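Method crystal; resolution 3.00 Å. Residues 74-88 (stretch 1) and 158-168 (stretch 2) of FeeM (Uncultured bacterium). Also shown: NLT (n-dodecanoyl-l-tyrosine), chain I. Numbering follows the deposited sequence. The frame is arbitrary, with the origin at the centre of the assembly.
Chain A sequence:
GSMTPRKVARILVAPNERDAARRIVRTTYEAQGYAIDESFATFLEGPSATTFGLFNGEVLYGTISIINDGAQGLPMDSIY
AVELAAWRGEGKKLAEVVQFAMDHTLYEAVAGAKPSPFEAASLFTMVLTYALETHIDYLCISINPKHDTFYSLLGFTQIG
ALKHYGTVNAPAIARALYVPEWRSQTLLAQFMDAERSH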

# COMPACT_ATOMS: atom_id res chain seq x y z
N LEU A 74 11.53 7.40 2.43
CA LEU A 74 10.23 6.93 1.96
C LEU A 74 9.63 7.99 1.02
O LEU A 74 9.97 9.17 1.14
CB LEU A 74 9.30 6.70 3.15
CG LEU A 74 9.74 5.68 4.22
CD1 LEU A 74 8.75 5.62 5.35
CD2 LEU A 74 9.93 4.30 3.62
N PRO A 75 8.79 7.59 0.05
CA PRO A 75 8.11 8.56 -0.84
C PRO A 75 7.33 9.60 -0.06
O PRO A 75 7.21 10.73 -0.54
CB PRO A 75 7.16 7.69 -1.64
CG PRO A 75 7.81 6.39 -1.68
CD PRO A 75 8.50 6.20 -0.35
N MET A 76 6.84 9.24 1.13
CA MET A 76 6.16 10.15 2.06
C MET A 76 6.98 11.40 2.39
O MET A 76 6.40 12.45 2.67
CB MET A 76 5.87 9.43 3.36
CG MET A 76 4.46 9.00 3.53
SD MET A 76 4.33 7.94 4.94
CE MET A 76 3.06 8.68 5.76
N ASP A 77 8.31 11.27 2.38
CA ASP A 77 9.22 12.33 2.83
C ASP A 77 9.02 13.69 2.16
O ASP A 77 9.27 14.72 2.78
CB ASP A 77 10.68 11.89 2.67
CG ASP A 77 11.07 10.77 3.62
OD1 ASP A 77 10.19 10.26 4.34
OD2 ASP A 77 12.24 10.34 3.72
N SER A 78 8.57 13.68 0.91
CA SER A 78 8.36 14.93 0.17
C SER A 78 7.23 15.77 0.77
O SER A 78 7.17 16.98 0.58
CB SER A 78 8.11 14.65 -1.32
OG SER A 78 6.85 14.05 -1.53
N ILE A 79 6.35 15.12 1.54
CA ILE A 79 5.18 15.76 2.11
C ILE A 79 5.11 15.63 3.64
O ILE A 79 4.78 16.59 4.34
CB ILE A 79 3.88 15.20 1.44
CG1 ILE A 79 3.81 15.60 -0.04
CG2 ILE A 79 2.63 15.71 2.14
CD1 ILE A 79 3.98 17.13 -0.34
N TYR A 80 5.46 14.45 4.15
CA TYR A 80 5.27 14.15 5.56
C TYR A 80 6.56 13.80 6.31
O TYR A 80 6.52 13.03 7.26
CB TYR A 80 4.26 13.01 5.74
CG TYR A 80 2.88 13.31 5.23
CD1 TYR A 80 2.34 12.59 4.17
CD2 TYR A 80 2.11 14.30 5.82
CE1 TYR A 80 1.06 12.85 3.71
CE2 TYR A 80 0.83 14.57 5.37
CZ TYR A 80 0.31 13.84 4.32
OH TYR A 80 -0.95 14.12 3.86
N ALA A 81 7.68 14.39 5.91
CA ALA A 81 8.97 14.14 6.56
C ALA A 81 8.97 14.41 8.06
O ALA A 81 9.34 13.54 8.85
CB ALA A 81 10.07 14.93 5.88
N VAL A 82 8.53 15.61 8.46
CA VAL A 82 8.60 16.04 9.87
C VAL A 82 7.60 15.31 10.75
O VAL A 82 7.73 15.31 11.98
CB VAL A 82 8.47 17.58 10.05
CG1 VAL A 82 9.75 18.29 9.61
CG2 VAL A 82 7.26 18.13 9.29
N GLU A 83 6.62 14.68 10.13
CA GLU A 83 5.66 13.87 10.85
C GLU A 83 6.27 12.52 11.21
O GLU A 83 5.79 11.85 12.11
CB GLU A 83 4.39 13.68 10.02
CG GLU A 83 3.41 14.85 10.14
CD GLU A 83 3.56 15.92 9.04
OE1 GLU A 83 4.68 16.12 8.49
OE2 GLU A 83 2.54 16.60 8.75
N LEU A 84 7.35 12.16 10.52
CA LEU A 84 8.03 10.87 10.75
C LEU A 84 9.32 11.02 11.53
O LEU A 84 9.84 10.04 12.08
CB LEU A 84 8.32 10.16 9.42
CG LEU A 84 7.18 9.77 8.49
CD1 LEU A 84 7.75 9.11 7.27
CD2 LEU A 84 6.17 8.84 9.17
N ALA A 85 9.82 12.26 11.59
CA ALA A 85 11.12 12.56 12.20
C ALA A 85 11.27 12.09 13.66
O ALA A 85 12.32 11.57 14.04
CB ALA A 85 11.42 14.05 12.08
N ALA A 86 10.21 12.26 14.45
CA ALA A 86 10.19 11.83 15.84
C ALA A 86 10.47 10.34 15.96
O ALA A 86 11.32 9.93 16.75
CB ALA A 86 8.86 12.17 16.47
N TRP A 87 9.79 9.54 15.14
CA TRP A 87 9.94 8.09 15.15
C TRP A 87 11.33 7.66 14.70
O TRP A 87 11.92 6.74 15.27
CB TRP A 87 8.88 7.44 14.26
CG TRP A 87 7.52 7.36 14.89
CD1 TRP A 87 7.23 7.39 16.23
CD2 TRP A 87 6.27 7.22 14.21
NE1 TRP A 87 5.87 7.28 16.42
CE2 TRP A 87 5.26 7.18 15.20
CE3 TRP A 87 5.89 7.14 12.86
CZ2 TRP A 87 3.90 7.07 14.88
CZ3 TRP A 87 4.55 7.03 12.55
CH2 TRP A 87 3.57 6.99 13.56
N ARG A 88 11.87 8.37 13.71
CA ARG A 88 13.20 8.08 13.19
C ARG A 88 14.27 8.41 14.22
O ARG A 88 15.33 7.79 14.23
CB ARG A 88 13.44 8.85 11.90
CG ARG A 88 12.49 8.45 10.79
CD ARG A 88 13.05 8.59 9.39
NE ARG A 88 12.17 9.38 8.54
CZ ARG A 88 11.78 9.02 7.32
NH1 ARG A 88 12.19 7.89 6.78
NH2 ARG A 88 10.98 9.81 6.64
N GLN A 158 -4.42 8.69 12.13
CA GLN A 158 -3.96 9.80 11.30
C GLN A 158 -2.75 10.48 11.89
O GLN A 158 -2.76 10.89 13.05
CB GLN A 158 -5.07 10.81 11.08
CG GLN A 158 -4.90 11.62 9.84
CD GLN A 158 -5.81 12.81 9.80
OE1 GLN A 158 -6.81 12.86 10.52
NE2 GLN A 158 -5.49 13.77 8.95
N ILE A 159 -1.68 10.59 11.11
CA ILE A 159 -0.44 11.18 11.58
C ILE A 159 -0.08 12.43 10.81
O ILE A 159 0.75 13.21 11.23
CB ILE A 159 0.73 10.15 11.55
CG1 ILE A 159 0.98 9.64 10.13
CG2 ILE A 159 0.45 9.01 12.50
CD1 ILE A 159 2.42 9.45 9.81
N GLY A 160 -0.74 12.62 9.67
CA GLY A 160 -0.50 13.79 8.84
C GLY A 160 -1.78 14.44 8.36
O GLY A 160 -2.78 13.77 8.13
N ALA A 161 -1.74 15.76 8.20
CA ALA A 161 -2.90 16.53 7.74
C ALA A 161 -3.20 16.30 6.26
O ALA A 161 -2.43 15.66 5.54
CB ALA A 161 -2.68 17.97 8.00
N LEU A 162 -4.35 16.81 5.83
CA LEU A 162 -4.73 16.78 4.43
C LEU A 162 -3.91 17.80 3.66
O LEU A 162 -4.07 19.02 3.83
CB LEU A 162 -6.23 17.05 4.29
CG LEU A 162 -6.85 17.24 2.91
CD1 LEU A 162 -6.51 16.12 1.99
CD2 LEU A 162 -8.35 17.36 3.04
N LYS A 163 -3.00 17.31 2.82
CA LYS A 163 -2.10 18.16 2.07
C LYS A 163 -2.21 17.85 0.59
O LYS A 163 -2.95 16.97 0.20
CB LYS A 163 -0.65 17.96 2.54
CG LYS A 163 -0.40 18.42 3.94
CD LYS A 163 1.04 18.21 4.36
CE LYS A 163 1.19 18.27 5.88
NZ LYS A 163 2.62 18.26 6.31
N HIS A 164 -1.50 18.60 -0.23
CA HIS A 164 -1.41 18.29 -1.64
C HIS A 164 -0.16 17.47 -1.88
O HIS A 164 0.95 17.92 -1.59
CB HIS A 164 -1.38 19.56 -2.48
CG HIS A 164 -1.03 19.33 -3.91
ND1 HIS A 164 -1.94 18.86 -4.83
CD2 HIS A 164 0.13 19.47 -4.58
CE1 HIS A 164 -1.36 18.74 -6.01
NE2 HIS A 164 -0.10 19.10 -5.88
N TYR A 165 -0.34 16.25 -2.39
CA TYR A 165 0.77 15.37 -2.71
C TYR A 165 1.20 15.67 -4.13
O TYR A 165 0.55 15.24 -5.08
CB TYR A 165 0.33 13.91 -2.55
CG TYR A 165 1.44 12.88 -2.42
CD1 TYR A 165 2.79 13.26 -2.36
CD2 TYR A 165 1.14 11.51 -2.36
CE1 TYR A 165 3.80 12.30 -2.24
CE2 TYR A 165 2.14 10.55 -2.24
CZ TYR A 165 3.46 10.95 -2.18
OH TYR A 165 4.45 10.01 -2.07
N GLY A 166 2.30 16.42 -4.27
CA GLY A 166 2.79 16.88 -5.57
C GLY A 166 3.13 15.76 -6.53
O GLY A 166 2.84 15.85 -7.73
N THR A 167 3.74 14.69 -6.00
CA THR A 167 4.08 13.49 -6.75
C THR A 167 2.90 12.97 -7.56
O THR A 167 3.02 12.66 -8.75
CB THR A 167 4.55 12.38 -5.79
OG1 THR A 167 5.58 12.90 -4.93
CG2 THR A 167 5.26 11.28 -6.53
N VAL A 168 1.74 12.93 -6.92
CA VAL A 168 0.54 12.36 -7.51
C VAL A 168 -0.41 13.43 -8.08
O VAL A 168 -1.31 13.10 -8.87
CB VAL A 168 -0.20 11.48 -6.48
CG1 VAL A 168 -1.27 10.73 -7.12
CG2 VAL A 168 0.76 10.51 -5.84
N NLT I . -1.25 5.52 -2.04
C1 NLT I . -1.68 4.26 -1.93
OL NLT I . -1.63 3.44 -2.84
C2 NLT I . -2.29 3.88 -0.58
C3 NLT I . -1.81 2.52 -0.08
C4 NLT I . -2.79 1.91 0.94
C5 NLT I . -2.33 0.53 1.42
C6 NLT I . -3.07 0.06 2.67
C7 NLT I . -2.35 -1.12 3.34
C8 NLT I . -3.29 -1.88 4.27
C9 NLT I . -2.60 -3.04 5.01
C10 NLT I . -3.12 -3.08 6.44
C11 NLT I . -2.42 -4.10 7.34
C12 NLT I . -3.20 -4.26 8.64
CA NLT I . -0.74 6.12 -3.28
CB NLT I . -0.38 7.58 -3.04
CG NLT I . -1.57 8.49 -3.26
CD2 NLT I . -2.22 8.53 -4.49
CE2 NLT I . -3.30 9.36 -4.68
CZ NLT I . -3.74 10.16 -3.65
CE1 NLT I . -3.11 10.13 -2.42
CD1 NLT I . -2.02 9.29 -2.22
OH NLT I . -4.78 10.96 -3.84
C NLT I . 0.50 5.44 -3.78
O NLT I . 1.33 5.03 -2.93
O2 NLT I . 0.67 5.31 -5.02

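The helix of stretch 1 and the strand ending at Tyr165 run at 142° between their N-to-C directions, so stretch 2, read forward, passes from late to early residues of stretch 1. Ile159 leads, its branched side chain pointing toward the helix and packing against apolar side chains: CD1 lies 3.9 Å from Leu84 CD2 and 4.2 Å from Met76 CE, while CG2 lies 3.9 Å from Trp87 CH2. At the corner, Gly160 lets the Tyr80 ring come close: Gly160 CA lies 3.8 Å from Tyr80 CE2, and an ideal CB here would clash with that same atom. Beyond the ring, Tyr80 OH donates a hydrogen bond to Ala161 O (2.7 Å). Lys163, fully extended beyond chi1, carries its ammonium group to the helix: NZ forms a salt bridge with Glu83 OE2 (3.0 Å) and a weak hydrogen bond to Ile79 O (3.4 Å), and its CD packs 3.7 Å from Ile79 CG2. Ile79 also packs against the strand, Ile79 CD1 3.4 Å from His164 O and Ile79 CG1 3.4 Å from Tyr165 CD1. The buried Tyr165 ring ends in a hydroxyl that donates a weak hydrogen bond, OH to Pro75 O (3.2 Å). Tyr165 CD2 lies 3.9 Å from NLT CD1, so one ring borders both stretch 1 and the ligand.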